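Local atomic coordinates of GH5 (Bacteroidetes bacterium AC2a, PDB entry 4YHE), a protein that is a family 5 glycoside hydrolase, a cellulase that probably cleaves beta-glucosidic bonds during cellulose breakdown. Residues D247-A252 with F296-R301. Residues are numbered along the deposited sequence; the frame is centred on the assembly and turned at random.
Sequences DYAGSA and FGAVRR
The guanidinium of Arg301 is held between two side chains: Tyr248 lies against one face and Val299 CG2 against the other, 3.3 Å above the plane and toward its rim. The stack on Tyr248 is nearly parallel, the planes 20° apart, and displaced, so that Arg301 CZ sits 4.3 Å from the ring centroid in an off-centre cation-pi contact. At the edge, NH1 and NH2 converge on a single acceptor, the backbone O of Tyr248. The bond from Arg301 NH2 (2.8 Å to Tyr248 O) comes from above the carbonyl plane, whereas that from Arg301 NH1 lies in it. Arg301 NE hydrogen-bonds back to Val299 O, the chain being bent at chi2 and chi3, and together with the two bonds to Tyr248 O this fixes the rotation of the group. Tyr248 CG, anti to its backbone N (chi1 172°), carries the ring against the guanidinium face opposite Val299 CG2. Beside this grip, Val299 N donates a straight bond to Ala249 O (2.9 Å, 162° at the hydrogen), and Ala249 CB packs on Ala298 CB at 3.8 Å. Gly297 O, buried next to Ala249 CB, has no hydrogen-bond partner in the model. Asn255 OD1 takes a further bond from Arg301 NH1, while Tyr313 meets the Tyr248 ring edge-to-face. The contact thus joins the end of short helix 246-249, which follows barrel strand 236-242, to the loop leading from the adjacent parallel strand 291-296 into helix 304-323 of the TIM barrel.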
loop_
_atom_site.group_PDB
_atom_site.type_symbol
_atom_site.label_atom_id
_atom_site.label_comp_id
_atom_site.label_asym_id
_atom_site.label_seq_id
_atom_site.Cartn_x
_atom_site.Cartn_y
_atom_site.Cartn_z
ATOM N N ASP A 247 2.414 -11.550 13.952
ATOM C CA ASP A 247 3.408 -12.525 14.419
ATOM C C ASP A 247 3.459 -13.850 13.581
ATOM O O ASP A 247 4.323 -14.714 13.795
ATOM C CB ASP A 247 3.258 -12.765 15.901
ATOM C CG ASP A 247 3.833 -11.607 16.734
ATOM O OD1 ASP A 247 4.738 -10.903 16.245
ATOM O OD2 ASP A 247 3.323 -11.424 17.860
ATOM N N TYR A 248 2.547 -13.955 12.631
ATOM C CA TYR A 248 2.678 -14.917 11.530
ATOM C C TYR A 248 3.309 -14.298 10.281
ATOM O O TYR A 248 4.362 -14.757 9.809
ATOM C CB TYR A 248 1.329 -15.542 11.167
ATOM C CG TYR A 248 1.487 -16.369 9.919
ATOM C CD1 TYR A 248 2.232 -17.542 9.936
ATOM C CD2 TYR A 248 1.004 -15.909 8.710
ATOM C CE1 TYR A 248 2.452 -18.267 8.765
ATOM C CE2 TYR A 248 1.204 -16.619 7.531
ATOM C CZ TYR A 248 1.953 -17.784 7.550
ATOM O OH TYR A 248 2.162 -18.504 6.362
ATOM N N ALA A 249 2.657 -13.269 9.729
ATOM C CA ALA A 249 3.029 -12.725 8.424
ATOM C C ALA A 249 4.281 -11.864 8.393
ATOM O O ALA A 249 5.020 -11.883 7.395
ATOM C CB ALA A 249 1.874 -11.935 7.833
ATOM N N GLY A 250 4.521 -11.112 9.471
ATOM C CA GLY A 250 5.562 -10.129 9.498
ATOM C C GLY A 250 6.788 -10.511 10.301
ATOM O O GLY A 250 7.891 -10.566 9.754
ATOM N N SER A 251 6.605 -10.801 11.587
ATOM C CA SER A 251 7.758 -11.185 12.435
ATOM C C SER A 251 8.113 -12.642 12.273
ATOM O O SER A 251 9.227 -13.020 12.573
ATOM C CB SER A 251 7.519 -10.877 13.906
ATOM O OG SER A 251 6.502 -11.709 14.414
ATOM N N ALA A 252 7.163 -13.467 11.818
ATOM C CA ALA A 252 7.364 -14.915 11.691
ATOM C C ALA A 252 7.796 -15.600 12.986
ATOM O O ALA A 252 8.598 -16.531 12.958
ATOM C CB ALA A 252 8.387 -15.217 10.601
ATOM N N PHE A 296 0.046 -5.660 1.156
ATOM C CA PHE A 296 -0.206 -6.843 1.967
ATOM C C PHE A 296 0.917 -7.812 1.763
ATOM O O PHE A 296 1.674 -7.720 0.806
ATOM C CB PHE A 296 -1.580 -7.512 1.668
ATOM C CG PHE A 296 -1.563 -8.384 0.431
ATOM C CD1 PHE A 296 -1.566 -7.799 -0.826
ATOM C CD2 PHE A 296 -1.481 -9.761 0.531
ATOM C CE1 PHE A 296 -1.536 -8.582 -1.988
ATOM C CE2 PHE A 296 -1.455 -10.571 -0.624
ATOM C CZ PHE A 296 -1.475 -9.968 -1.888
ATOM N N GLY A 297 1.024 -8.761 2.662
ATOM C CA GLY A 297 1.916 -9.869 2.430
ATOM C C GLY A 297 2.238 -10.652 3.664
ATOM O O GLY A 297 1.760 -10.347 4.766
ATOM N N ALA A 298 3.057 -11.665 3.443
ATOM C CA ALA A 298 3.607 -12.533 4.467
ATOM C C ALA A 298 4.983 -12.952 3.988
ATOM O O ALA A 298 5.180 -13.310 2.790
ATOM C CB ALA A 298 2.732 -13.767 4.675
ATOM N N VAL A 299 5.923 -13.003 4.921
ATOM C CA VAL A 299 7.276 -13.386 4.588
ATOM C C VAL A 299 7.450 -14.839 4.157
ATOM O O VAL A 299 6.636 -15.721 4.451
ATOM C CB VAL A 299 8.280 -13.056 5.704
ATOM C CG1 VAL A 299 8.253 -11.553 5.980
ATOM C CG2 VAL A 299 8.051 -13.892 6.964
ATOM N N ARG A 300 8.537 -15.064 3.438
ATOM C CA ARG A 300 8.924 -16.371 2.958
ATOM C C ARG A 300 9.404 -17.243 4.120
ATOM O O ARG A 300 9.911 -16.743 5.135
ATOM C CB ARG A 300 10.053 -16.223 1.923
ATOM C CG ARG A 300 10.413 -17.512 1.173
ATOM C CD ARG A 300 11.498 -17.296 0.138
ATOM N NE ARG A 300 12.817 -17.046 0.711
ATOM C CZ ARG A 300 13.644 -18.009 1.132
ATOM N NH1 ARG A 300 13.276 -19.289 1.112
ATOM N NH2 ARG A 300 14.831 -17.684 1.585
ATOM N N ARG A 301 9.287 -18.550 3.941
ATOM C CA ARG A 301 9.747 -19.507 4.947
ATOM C C ARG A 301 10.851 -20.418 4.434
ATOM O O ARG A 301 10.843 -20.805 3.254
ATOM C CB ARG A 301 8.570 -20.375 5.399
ATOM C CG ARG A 301 7.309 -19.595 5.675
ATOM C CD ARG A 301 7.419 -18.673 6.882
ATOM N NE ARG A 301 6.585 -17.487 6.688
ATOM C CZ ARG A 301 5.886 -16.853 7.630
ATOM N NH1 ARG A 301 5.879 -17.261 8.893
ATOM N NH2 ARG A 301 5.176 -15.789 7.298
#